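Long-range contacts in rhamnogalacturonan endolyase YesW (Bacillus subtilis, PDB 2ZUX), which cleaves the rhamnogalacturonan backbone of plant cell-wall pectin by endo-type elimination, releasing oligosaccharides, and requires calcium or manganese for activity: residues A2-R10 with Q575-P583; V13-F22 with I527-E535. All coordinates share one frame; numbering follows the deposited sequence.

In the fold
Contact 1 pairs the two ends of the modelled chain, A2-R10 with Q575-P583, as a short parallel ladder. Contact 2 packs V13-F22 of the N-terminal beta-sheet domain on I527-E535 of the propeller domain. The first segments of both follow closely in sequence, yet the contact centres lie about 26 Å apart, and contact 2 is nested inside the loop closed by contact 1. Contact 1 is a surface contact joined by backbone hydrogen bonds, with a tyrosine ring and a bridging water added. Contact 2 is partly buried, and its two segments meet by packing, without hydrogen bonds between them: threonine and valine methyls and one phenylalanine face. Each lies near a calcium-binding site.

Contact 1 of 2, residues A2-R10 with Q575-P583; sequences ARQMEALNR and QPKPNMYTP
The Y581 ring lies against the backbone of A2-Q4. One face receives Q4 CA, offset toward the rim, in a CH-pi contact, 3.8 Å from Q4 CA to the centroid of the Y581 ring. At the ring edge, in its plane, sit A2 O and a water. That water donates to Q4 OE1 and lies 2.6 Å from Y581 OH, so it ties the two side chains together. The Q4 side chain leaves with CG opposite the backbone N (chi1 179°), and the extended chain beyond it carries the amide to this water. Q4 NE2 turns to the carbonyl of D185, a calcium-binding residue.

Three backbone bonds form the parallel ladder. R3 N gives to N579 O at 3.0 Å, Y581 N to R3 O at 2.9 Å, and M5 N to Y581 O at 2.8 Å. Past the ladder, A7 CB touches T582 CB at 3.8 Å.

M580 lies on the same sheet face as R3. Its side chain crosses that of M5 at about a right angle, and M5 CB meets M580 CE at 3.8 Å. R3 forms a salt bridge with D339, and E6 with R548 of helix 547-553. Strands 3-4 and 580-581 form a two-stranded sheet beside loops, where Y274 touches R3 and P280 touches Q4.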
ATOM      1  N   ALA A   2      -6.529  -2.297 -22.376  1.00 17.36           N
ATOM      2  CA  ALA A   2      -5.775  -1.271 -21.597  1.00 16.26           C
ATOM      3  C   ALA A   2      -6.524  -0.892 -20.326  1.00 15.97           C
ATOM      4  O   ALA A   2      -7.752  -0.796 -20.333  1.00 16.39           O
ATOM      5  CB  ALA A   2      -5.537  -0.037 -22.456  1.00 16.75           C
ATOM      6  N   ARG A   3      -5.773  -0.683 -19.244  1.00 15.07           N
ATOM      7  CA  ARG A   3      -6.338  -0.317 -17.942  1.00 14.45           C
ATOM      8  C   ARG A   3      -6.292   1.176 -17.693  1.00 13.29           C
ATOM      9  O   ARG A   3      -5.311   1.838 -18.027  1.00 13.54           O
ATOM     10  CB  ARG A   3      -5.553  -0.970 -16.806  1.00 15.05           C
ATOM     11  CG  ARG A   3      -5.730  -2.433 -16.683  1.00 16.03           C
ATOM     12  CD  ARG A   3      -5.132  -2.904 -15.386  1.00 16.28           C
ATOM     13  NE  ARG A   3      -5.424  -4.308 -15.218  1.00 17.07           N
ATOM     14  CZ  ARG A   3      -5.521  -4.919 -14.047  1.00 14.10           C
ATOM     15  NH1 ARG A   3      -5.333  -4.243 -12.919  1.00 13.93           N
ATOM     16  NH2 ARG A   3      -5.809  -6.209 -14.021  1.00 15.65           N
ATOM     17  N   GLN A   4      -7.337   1.691 -17.052  1.00 12.72           N
ATOM     18  CA  GLN A   4      -7.312   3.042 -16.526  1.00 12.40           C
ATOM     19  C   GLN A   4      -6.180   3.178 -15.504  1.00 11.96           C
ATOM     20  O   GLN A   4      -6.110   2.399 -14.550  1.00 12.30           O
ATOM     21  CB  GLN A   4      -8.647   3.367 -15.865  1.00 12.46           C
ATOM     22  CG  GLN A   4      -8.715   4.756 -15.263  1.00 12.38           C
ATOM     23  CD  GLN A   4      -9.786   4.862 -14.191  1.00 11.47           C
ATOM     24  OE1 GLN A   4     -10.970   4.632 -14.445  1.00 12.40           O
ATOM     25  NE2 GLN A   4      -9.368   5.190 -12.972  1.00 12.12           N
ATOM     26  N   MET A   5      -5.285   4.134 -15.719  1.00 12.00           N
ATOM     27  CA  MET A   5      -4.251   4.478 -14.731  1.00 12.04           C
ATOM     28  C   MET A   5      -4.149   6.002 -14.640  1.00 12.56           C
ATOM     29  O   MET A   5      -4.783   6.715 -15.420  1.00 12.88           O
ATOM     30  CB  MET A   5      -2.905   3.820 -15.070  1.00 12.50           C
ATOM     31  CG  MET A   5      -2.975   2.284 -15.101  1.00 12.68           C
ATOM     32  SD  MET A   5      -3.299   1.470 -13.501  1.00 14.78           S
ATOM     33  CE  MET A   5      -1.627   1.298 -12.866  1.00 15.89           C
ATOM     34  N   GLU A   6      -3.366   6.506 -13.694  1.00 11.69           N
ATOM     35  CA  GLU A   6      -3.354   7.939 -13.404  1.00 12.24           C
ATOM     36  C   GLU A   6      -2.536   8.728 -14.403  1.00 12.29           C
ATOM     37  O   GLU A   6      -1.450   8.319 -14.793  1.00 12.47           O
ATOM     38  CB  GLU A   6      -2.827   8.185 -11.990  1.00 12.03           C
ATOM     39  CG  GLU A   6      -3.830   7.777 -10.913  1.00 11.37           C
ATOM     40  CD  GLU A   6      -3.197   7.255  -9.629  1.00 10.83           C
ATOM     41  OE1 GLU A   6      -2.088   6.677  -9.683  1.00 10.95           O
ATOM     42  OE2 GLU A   6      -3.842   7.399  -8.567  1.00 11.29           O
ATOM     43  N   ALA A   7      -3.068   9.877 -14.799  1.00 12.36           N
ATOM     44  CA  ALA A   7      -2.275  10.863 -15.527  1.00 13.14           C
ATOM     45  C   ALA A   7      -1.334  11.529 -14.533  1.00 13.53           C
ATOM     46  O   ALA A   7      -1.771  12.275 -13.651  1.00 14.82           O
ATOM     47  CB  ALA A   7      -3.182  11.887 -16.208  1.00 13.47           C
ATOM     48  N   LEU A   8      -0.047  11.222 -14.651  1.00 13.29           N
ATOM     49  CA  LEU A   8       0.957  11.719 -13.722  1.00 12.96           C
ATOM     50  C   LEU A   8       1.814  12.778 -14.380  1.00 13.19           C
ATOM     51  O   LEU A   8       2.078  12.718 -15.590  1.00 13.45           O
ATOM     52  CB  LEU A   8       1.829  10.566 -13.200  1.00 13.18           C
ATOM     53  CG  LEU A   8       1.122   9.541 -12.296  1.00 12.63           C
ATOM     54  CD1 LEU A   8       2.075   8.422 -11.896  1.00 13.16           C
ATOM     55  CD2 LEU A   8       0.493  10.175 -11.049  1.00 12.69           C
ATOM     56  N   ASN A   9       2.240  13.758 -13.589  1.00 12.76           N
ATOM     57  CA  ASN A   9       3.193  14.741 -14.087  1.00 13.02           C
ATOM     58  C   ASN A   9       4.599  14.128 -14.091  1.00 12.74           C
ATOM     59  O   ASN A   9       4.756  12.928 -13.862  1.00 12.97           O
ATOM     60  CB  ASN A   9       3.072  16.087 -13.341  1.00 13.20           C
ATOM     61  CG  ASN A   9       3.657  16.065 -11.930  1.00 13.39           C
ATOM     62  OD1 ASN A   9       4.291  15.092 -11.504  1.00 12.68           O
ATOM     63  ND2 ASN A   9       3.460  17.165 -11.203  1.00 14.53           N
ATOM     64  N   ARG A  10       5.624  14.927 -14.350  1.00 12.43           N
ATOM     65  CA  ARG A  10       6.965  14.380 -14.511  1.00 12.74           C
ATOM     66  C   ARG A  10       7.543  13.836 -13.200  1.00 12.51           C
ATOM     67  O   ARG A  10       8.497  13.052 -13.216  1.00 12.36           O
ATOM     68  CB  ARG A  10       7.876  15.444 -15.137  1.00 13.02           C
ATOM     69  CG  ARG A  10       9.269  14.975 -15.548  1.00 13.84           C
ATOM     70  CD  ARG A  10       9.236  13.700 -16.382  1.00 15.56           C
ATOM     71  NE  ARG A  10       8.582  13.893 -17.673  1.00 15.44           N
ATOM     72  CZ  ARG A  10       8.303  12.920 -18.537  1.00 15.38           C
ATOM     73  NH1 ARG A  10       8.606  11.658 -18.253  1.00 14.70           N
ATOM     74  NH2 ARG A  10       7.723  13.209 -19.695  1.00 15.96           N
ATOM     75  N   GLN A 575      11.334  -4.816 -19.341  1.00 26.83           N
ATOM     76  CA  GLN A 575       9.891  -4.706 -19.124  1.00 27.28           C
ATOM     77  C   GLN A 575       9.178  -4.059 -20.314  1.00 27.48           C
ATOM     78  O   GLN A 575       9.661  -3.064 -20.869  1.00 27.72           O
ATOM     79  CB  GLN A 575       9.576  -3.949 -17.823  1.00 27.33           C
ATOM     80  CG  GLN A 575      10.475  -2.738 -17.569  1.00 26.84           C
ATOM     81  CD  GLN A 575       9.807  -1.592 -16.810  1.00 26.08           C
ATOM     82  OE1 GLN A 575      10.322  -0.480 -16.808  1.00 23.29           O
ATOM     83  NE2 GLN A 575       8.669  -1.856 -16.167  1.00 24.96           N
ATOM     84  N   PRO A 576       8.032  -4.638 -20.720  1.00 28.00           N
ATOM     85  CA  PRO A 576       7.200  -4.016 -21.738  1.00 27.78           C
ATOM     86  C   PRO A 576       6.499  -2.773 -21.195  1.00 27.38           C
ATOM     87  O   PRO A 576       6.337  -2.624 -19.975  1.00 27.51           O
ATOM     88  CB  PRO A 576       6.168  -5.102 -22.054  1.00 27.90           C
ATOM     89  CG  PRO A 576       6.069  -5.895 -20.805  1.00 28.30           C
ATOM     90  CD  PRO A 576       7.458  -5.910 -20.243  1.00 28.16           C
ATOM     91  N   LYS A 577       6.114  -1.890 -22.109  1.00 26.83           N
ATOM     92  CA  LYS A 577       5.334  -0.705 -21.793  1.00 26.20           C
ATOM     93  C   LYS A 577       4.000  -1.120 -21.168  1.00 25.13           C
ATOM     94  O   LYS A 577       3.352  -2.052 -21.652  1.00 25.50           O
ATOM     95  CB  LYS A 577       5.102   0.101 -23.074  1.00 26.28           C
ATOM     96  CG  LYS A 577       4.459   1.461 -22.884  1.00 26.65           C
ATOM     97  CD  LYS A 577       4.117   2.093 -24.228  1.00 27.07           C
ATOM     98  CE  LYS A 577       3.141   3.250 -24.077  1.00 28.64           C
ATOM     99  NZ  LYS A 577       1.879   2.854 -23.374  1.00 30.08           N
ATOM    100  N   PRO A 578       3.599  -0.452 -20.067  1.00 24.00           N
ATOM    101  CA  PRO A 578       2.285  -0.696 -19.475  1.00 23.09           C
ATOM    102  C   PRO A 578       1.159  -0.526 -20.498  1.00 21.99           C
ATOM    103  O   PRO A 578       1.193   0.404 -21.314  1.00 21.62           O
ATOM    104  CB  PRO A 578       2.181   0.387 -18.395  1.00 23.23           C
ATOM    105  CG  PRO A 578       3.573   0.738 -18.065  1.00 23.86           C
ATOM    106  CD  PRO A 578       4.366   0.558 -19.317  1.00 23.71           C
ATOM    107  N   ASN A 579       0.191  -1.439 -20.464  1.00 20.99           N
ATOM    108  CA  ASN A 579      -0.992  -1.352 -21.308  1.00 20.21           C
ATOM    109  C   ASN A 579      -2.044  -0.536 -20.571  1.00 19.29           C
ATOM    110  O   ASN A 579      -2.839  -1.073 -19.799  1.00 18.95           O
ATOM    111  CB  ASN A 579      -1.525  -2.745 -21.668  1.00 21.03           C
ATOM    112  CG  ASN A 579      -2.591  -2.701 -22.750  1.00 21.56           C
ATOM    113  OD1 ASN A 579      -2.796  -1.676 -23.398  1.00 23.60           O
ATOM    114  ND2 ASN A 579      -3.275  -3.825 -22.951  1.00 24.26           N
ATOM    115  N   MET A 580      -2.028   0.770 -20.802  1.00 18.10           N
ATOM    116  CA  MET A 580      -2.830   1.690 -20.002  1.00 17.64           C
ATOM    117  C   MET A 580      -3.380   2.857 -20.804  1.00 17.28           C
ATOM    118  O   MET A 580      -2.877   3.182 -21.881  1.00 17.51           O
ATOM    119  CB  MET A 580      -2.000   2.226 -18.825  1.00 17.45           C
ATOM    120  CG  MET A 580      -0.695   2.913 -19.232  1.00 18.00           C
ATOM    121  SD  MET A 580       0.113   3.762 -17.868  1.00 18.58           S
ATOM    122  CE  MET A 580      -0.791   5.304 -17.850  1.00 19.11           C
ATOM    123  N   TYR A 581      -4.425   3.475 -20.272  1.00 16.68           N
ATOM    124  CA  TYR A 581      -4.867   4.786 -20.716  1.00 16.26           C
ATOM    125  C   TYR A 581      -5.096   5.635 -19.474  1.00 16.78           C
ATOM    126  O   TYR A 581      -5.230   5.098 -18.364  1.00 16.64           O
ATOM    127  CB  TYR A 581      -6.155   4.688 -21.548  1.00 16.07           C
ATOM    128  CG  TYR A 581      -7.375   4.252 -20.765  1.00 15.24           C
ATOM    129  CD1 TYR A 581      -8.219   5.193 -20.172  1.00 14.64           C
ATOM    130  CD2 TYR A 581      -7.693   2.901 -20.634  1.00 15.22           C
ATOM    131  CE1 TYR A 581      -9.338   4.801 -19.455  1.00 15.12           C
ATOM    132  CE2 TYR A 581      -8.813   2.497 -19.918  1.00 15.03           C
ATOM    133  CZ  TYR A 581      -9.631   3.453 -19.337  1.00 15.53           C
ATOM    134  OH  TYR A 581     -10.739   3.064 -18.633  1.00 15.85           O
ATOM    135  N   THR A 582      -5.132   6.948 -19.647  1.00 17.00           N
ATOM    136  CA  THR A 582      -5.478   7.833 -18.538  1.00 18.13           C
ATOM    137  C   THR A 582      -6.811   8.529 -18.825  1.00 18.91           C
ATOM    138  O   THR A 582      -7.197   8.663 -19.989  1.00 19.28           O
ATOM    139  CB  THR A 582      -4.377   8.882 -18.252  1.00 17.88           C
ATOM    140  OG1 THR A 582      -4.327   9.837 -19.321  1.00 20.00           O
ATOM    141  CG2 THR A 582      -3.011   8.222 -18.103  1.00 17.71           C
ATOM    142  N   PRO A 583      -7.539   8.944 -17.770  1.00 19.60           N
ATOM    143  CA  PRO A 583      -8.727   9.773 -17.986  1.00 20.31           C
ATOM    144  C   PRO A 583      -8.402  11.063 -18.744  1.00 21.07           C
ATOM    145  O   PRO A 583      -9.240  11.557 -19.496  1.00 22.94           O
ATOM    146  CB  PRO A 583      -9.180  10.098 -16.563  1.00 20.05           C
ATOM    147  CG  PRO A 583      -8.688   8.942 -15.750  1.00 19.79           C
ATOM    148  CD  PRO A 583      -7.359   8.616 -16.341  1.00 19.53           C
TER
HETATM  149  O   HOH W   1     -11.898   4.834 -17.075  1.00 15.12           O

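Contact 2 of 2, residues V13-F22 with I527-E535; sequences VAVKTDGGIF and IYTTTIPTE
This contact is an interface between two domains. The hairpin of strands 13-17 and 20-24, part of the N-terminal beta-sheet domain, packs on the segment that leaves propeller strand 524-528.

The F22 ring lies flat over the backbone of T531. T531 CA stands over the ring centre in a CH-pi contact, 3.6 Å from T531 CA to the centroid of the F22 ring and 6° off the normal. The carbonyls flank the ring obliquely, with F22 CE2 3.2 Å from T530 O and F22 CD1 3.4 Å from T531 O. P533 CA lies at the ring edge. The chi1 of F22, 179°, turns CG away from the backbone N and swings the ring out over T531. With an alanine here, T531 CA would probably lose its aromatic cover, and a gap would open between the hairpin and the T530-P533 backbone.

Methyls of T17, T529 and T531 pack with V15 and with one another. T531 CG2 meets V15 CG1 at 3.7 Å, with the two side chains crossing at about a right angle. V15 CG2 rests on T529 CG2, also at 3.7 Å. T17 and T531 reach toward each other tip to tip, with T17 CG2 3.8 Å from T531 CB.

The hydroxyls of T17, T529 and T530 bond away from the interface. T17 OG1 donates to G20 O at 2.6 Å across the type I turn, and T17 N reaches the same oxygen from the opposite face of its plane. T530 OG1 accepts from I532 N in an ST turn and also bonds to W458 O. T529 OG1 bonds to E514, a calcium ligand.

Between these two segments the link is therefore the packing of methyls on methyls and of a ring on backbone. Nearby, T534 O adds a weak hydrogen bond to T53 OG1.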
ATOM      1  N   VAL A  13      12.099  15.858  -9.111  1.00 12.89           N
ATOM      2  CA  VAL A  13      12.585  16.188  -7.774  1.00 13.52           C
ATOM      3  C   VAL A  13      14.077  16.522  -7.853  1.00 13.67           C
ATOM      4  O   VAL A  13      14.804  15.944  -8.666  1.00 13.75           O
ATOM      5  CB  VAL A  13      12.294  15.030  -6.757  1.00 13.76           C
ATOM      6  CG1 VAL A  13      13.197  13.827  -6.992  1.00 14.61           C
ATOM      7  CG2 VAL A  13      12.421  15.514  -5.323  1.00 14.57           C
ATOM      8  N   ALA A  14      14.513  17.477  -7.034  1.00 13.74           N
ATOM      9  CA  ALA A  14      15.907  17.896  -6.977  1.00 14.00           C
ATOM     10  C   ALA A  14      16.310  18.007  -5.521  1.00 13.71           C
ATOM     11  O   ALA A  14      15.608  18.636  -4.723  1.00 14.33           O
ATOM     12  CB  ALA A  14      16.105  19.229  -7.691  1.00 14.02           C
ATOM     13  N   VAL A  15      17.420  17.368  -5.175  1.00 13.81           N
ATOM     14  CA  VAL A  15      17.827  17.241  -3.783  1.00 14.31           C
ATOM     15  C   VAL A  15      19.295  17.609  -3.651  1.00 15.24           C
ATOM     16  O   VAL A  15      20.143  17.096  -4.385  1.00 15.02           O
ATOM     17  CB  VAL A  15      17.605  15.799  -3.248  1.00 13.55           C
ATOM     18  CG1 VAL A  15      17.963  15.702  -1.763  1.00 13.37           C
ATOM     19  CG2 VAL A  15      16.165  15.329  -3.477  1.00 14.34           C
ATOM     20  N   LYS A  16      19.585  18.506  -2.715  1.00 16.94           N
ATOM     21  CA  LYS A  16      20.953  18.911  -2.437  1.00 18.70           C
ATOM     22  C   LYS A  16      21.734  17.767  -1.793  1.00 18.92           C
ATOM     23  O   LYS A  16      21.255  17.123  -0.853  1.00 18.85           O
ATOM     24  CB  LYS A  16      20.949  20.141  -1.526  1.00 18.82           C
ATOM     25  CG  LYS A  16      22.289  20.836  -1.357  1.00 20.60           C
ATOM     26  CD  LYS A  16      22.175  21.958  -0.321  1.00 21.05           C
ATOM     27  CE  LYS A  16      22.206  21.414   1.108  1.00 24.33           C
ATOM     28  NZ  LYS A  16      21.444  22.243   2.090  1.00 25.98           N
ATOM     29  N   THR A  17      22.927  17.511  -2.327  1.00 19.93           N
ATOM     30  CA  THR A  17      23.874  16.557  -1.749  1.00 21.34           C
ATOM     31  C   THR A  17      25.252  17.208  -1.755  1.00 22.15           C
ATOM     32  O   THR A  17      25.450  18.238  -2.403  1.00 22.34           O
ATOM     33  CB  THR A  17      23.956  15.237  -2.560  1.00 21.11           C
ATOM     34  OG1 THR A  17      24.667  15.468  -3.784  1.00 22.08           O
ATOM     35  CG2 THR A  17      22.563  14.677  -2.872  1.00 21.53           C
ATOM     36  N   ASP A  18      26.203  16.598  -1.054  1.00 23.44           N
ATOM     37  CA  ASP A  18      27.590  17.070  -1.040  1.00 24.58           C
ATOM     38  C   ASP A  18      28.240  17.084  -2.426  1.00 24.71           C
ATOM     39  O   ASP A  18      29.136  17.891  -2.688  1.00 25.25           O
ATOM     40  CB  ASP A  18      28.431  16.221  -0.082  1.00 25.20           C
ATOM     41  CG  ASP A  18      28.093  16.474   1.375  1.00 26.88           C
ATOM     42  OD1 ASP A  18      27.549  17.554   1.695  1.00 29.14           O
ATOM     43  OD2 ASP A  18      28.384  15.592   2.209  1.00 30.14           O
ATOM     44  N   GLY A  19      27.789  16.192  -3.307  1.00 24.57           N
ATOM     45  CA  GLY A  19      28.367  16.063  -4.648  1.00 24.19           C
ATOM     46  C   GLY A  19      27.630  16.833  -5.729  1.00 23.72           C
ATOM     47  O   GLY A  19      27.897  16.652  -6.922  1.00 24.94           O
ATOM     48  N   GLY A  20      26.713  17.700  -5.316  1.00 22.96           N
ATOM     49  CA  GLY A  20      25.896  18.470  -6.244  1.00 21.71           C
ATOM     50  C   GLY A  20      24.416  18.192  -6.060  1.00 20.58           C
ATOM     51  O   GLY A  20      24.003  17.595  -5.061  1.00 21.16           O
ATOM     52  N   ILE A  21      23.614  18.636  -7.018  1.00 19.21           N
ATOM     53  CA  ILE A  21      22.169  18.476  -6.934  1.00 18.03           C
ATOM     54  C   ILE A  21      21.747  17.180  -7.621  1.00 17.03           C
ATOM     55  O   ILE A  21      21.967  17.004  -8.819  1.00 17.38           O
ATOM     56  CB  ILE A  21      21.425  19.685  -7.551  1.00 18.14           C
ATOM     57  CG1 ILE A  21      21.955  21.010  -6.972  1.00 18.00           C
ATOM     58  CG2 ILE A  21      19.910  19.546  -7.382  1.00 17.90           C
ATOM     59  CD1 ILE A  21      21.887  21.131  -5.449  1.00 18.84           C
ATOM     60  N   PHE A  22      21.177  16.263  -6.846  1.00 15.59           N
ATOM     61  CA  PHE A  22      20.626  15.034  -7.403  1.00 14.47           C
ATOM     62  C   PHE A  22      19.224  15.293  -7.930  1.00 14.21           C
ATOM     63  O   PHE A  22      18.357  15.760  -7.199  1.00 13.85           O
ATOM     64  CB  PHE A  22      20.611  13.917  -6.360  1.00 14.37           C
ATOM     65  CG  PHE A  22      20.038  12.631  -6.872  1.00 13.91           C
ATOM     66  CD1 PHE A  22      20.854  11.682  -7.474  1.00 14.13           C
ATOM     67  CD2 PHE A  22      18.675  12.377  -6.769  1.00 14.70           C
ATOM     68  CE1 PHE A  22      20.312  10.489  -7.955  1.00 16.05           C
ATOM     69  CE2 PHE A  22      18.139  11.193  -7.252  1.00 14.85           C
ATOM     70  CZ  PHE A  22      18.959  10.254  -7.842  1.00 15.33           C
ATOM     71  N   ILE A 527       9.166  13.013   3.739  1.00 10.98           N
ATOM     72  CA  ILE A 527       9.258  12.179   2.550  1.00 11.26           C
ATOM     73  C   ILE A 527      10.725  12.070   2.156  1.00 11.04           C
ATOM     74  O   ILE A 527      11.335  13.069   1.768  1.00 11.39           O
ATOM     75  CB  ILE A 527       8.468  12.771   1.368  1.00 11.05           C
ATOM     76  CG1 ILE A 527       7.032  13.128   1.787  1.00 11.42           C
ATOM     77  CG2 ILE A 527       8.489  11.793   0.184  1.00 12.10           C
ATOM     78  CD1 ILE A 527       6.216  13.808   0.687  1.00 12.89           C
ATOM     79  N   TYR A 528      11.288  10.871   2.276  1.00 11.01           N
ATOM     80  CA  TYR A 528      12.666  10.601   1.877  1.00 10.90           C
ATOM     81  C   TYR A 528      12.669  10.045   0.461  1.00 11.07           C
ATOM     82  O   TYR A 528      11.905   9.133   0.149  1.00 10.89           O
ATOM     83  CB  TYR A 528      13.299   9.576   2.819  1.00 11.34           C
ATOM     84  CG  TYR A 528      13.605  10.106   4.206  1.00 12.05           C
ATOM     85  CD1 TYR A 528      14.916  10.415   4.580  1.00 12.34           C
ATOM     86  CD2 TYR A 528      12.593  10.295   5.145  1.00 12.62           C
ATOM     87  CE1 TYR A 528      15.199  10.902   5.859  1.00 13.25           C
ATOM     88  CE2 TYR A 528      12.871  10.779   6.422  1.00 14.16           C
ATOM     89  CZ  TYR A 528      14.169  11.079   6.762  1.00 14.12           C
ATOM     90  OH  TYR A 528      14.428  11.560   8.034  1.00 14.96           O
ATOM     91  N   THR A 529      13.512  10.608  -0.397  1.00 11.21           N
ATOM     92  CA  THR A 529      13.729  10.100  -1.746  1.00 11.26           C
ATOM     93  C   THR A 529      15.210   9.796  -1.886  1.00 11.48           C
ATOM     94  O   THR A 529      16.048  10.512  -1.340  1.00 11.79           O
ATOM     95  CB  THR A 529      13.229  11.088  -2.838  1.00 11.09           C
ATOM     96  OG1 THR A 529      13.145  10.415  -4.102  1.00 11.00           O
ATOM     97  CG2 THR A 529      14.142  12.314  -2.977  1.00 11.79           C
ATOM     98  N   THR A 530      15.547   8.728  -2.591  1.00 11.47           N
ATOM     99  CA  THR A 530      16.943   8.348  -2.715  1.00 11.41           C
ATOM    100  C   THR A 530      17.751   9.343  -3.555  1.00 11.71           C
ATOM    101  O   THR A 530      17.236   9.940  -4.506  1.00 11.63           O
ATOM    102  CB  THR A 530      17.102   6.914  -3.264  1.00 11.78           C
ATOM    103  OG1 THR A 530      18.448   6.486  -3.038  1.00 12.10           O
ATOM    104  CG2 THR A 530      16.786   6.832  -4.755  1.00 11.81           C
ATOM    105  N   THR A 531      19.016   9.511  -3.174  1.00 12.40           N
ATOM    106  CA  THR A 531      19.970  10.256  -4.002  1.00 13.09           C
ATOM    107  C   THR A 531      21.128   9.370  -4.450  1.00 13.53           C
ATOM    108  O   THR A 531      22.177   9.866  -4.883  1.00 14.14           O
ATOM    109  CB  THR A 531      20.512  11.520  -3.295  1.00 13.32           C
ATOM    110  OG1 THR A 531      21.158  11.147  -2.077  1.00 14.24           O
ATOM    111  CG2 THR A 531      19.378  12.488  -3.001  1.00 13.93           C
ATOM    112  N   ILE A 532      20.933   8.056  -4.367  1.00 13.01           N
ATOM    113  CA  ILE A 532      21.916   7.105  -4.879  1.00 13.20           C
ATOM    114  C   ILE A 532      21.701   6.973  -6.387  1.00 13.85           C
ATOM    115  O   ILE A 532      20.610   6.596  -6.828  1.00 13.56           O
ATOM    116  CB  ILE A 532      21.788   5.734  -4.189  1.00 13.34           C
ATOM    117  CG1 ILE A 532      22.048   5.873  -2.687  1.00 13.45           C
ATOM    118  CG2 ILE A 532      22.770   4.730  -4.806  1.00 13.63           C
ATOM    119  CD1 ILE A 532      21.539   4.708  -1.840  1.00 14.42           C
ATOM    120  N   PRO A 533      22.727   7.302  -7.197  1.00 14.09           N
ATOM    121  CA  PRO A 533      22.564   7.189  -8.644  1.00 14.34           C
ATOM    122  C   PRO A 533      22.297   5.764  -9.113  1.00 14.03           C
ATOM    123  O   PRO A 533      22.761   4.801  -8.503  1.00 14.07           O
ATOM    124  CB  PRO A 533      23.907   7.690  -9.194  1.00 14.75           C
ATOM    125  CG  PRO A 533      24.488   8.518  -8.089  1.00 15.84           C
ATOM    126  CD  PRO A 533      24.052   7.841  -6.833  1.00 14.52           C
ATOM    127  N   THR A 534      21.543   5.653 -10.198  1.00 14.05           N
ATOM    128  CA  THR A 534      21.281   4.366 -10.827  1.00 14.14           C
ATOM    129  C   THR A 534      21.555   4.424 -12.325  1.00 14.53           C
ATOM    130  O   THR A 534      21.377   5.466 -12.957  1.00 14.82           O
ATOM    131  CB  THR A 534      19.837   3.866 -10.560  1.00 13.97           C
ATOM    132  OG1 THR A 534      19.684   2.546 -11.105  1.00 14.16           O
ATOM    133  CG2 THR A 534      18.786   4.785 -11.171  1.00 13.46           C
ATOM    134  N   GLU A 535      21.998   3.302 -12.883  1.00 15.00           N
ATOM    135  CA  GLU A 535      22.133   3.171 -14.331  1.00 16.63           C
ATOM    136  C   GLU A 535      20.832   2.691 -14.975  1.00 16.01           C
ATOM    137  O   GLU A 535      20.745   2.590 -16.199  1.00 17.00           O
ATOM    138  CB  GLU A 535      23.268   2.195 -14.678  1.00 16.91           C
ATOM    139  CG  GLU A 535      22.945   0.737 -14.345  1.00 19.99           C
ATOM    140  CD  GLU A 535      24.132  -0.197 -14.499  1.00 20.20           C
ATOM    141  OE1 GLU A 535      24.788  -0.166 -15.561  1.00 25.84           O
ATOM    142  OE2 GLU A 535      24.394  -0.973 -13.553  1.00 25.34           O
TER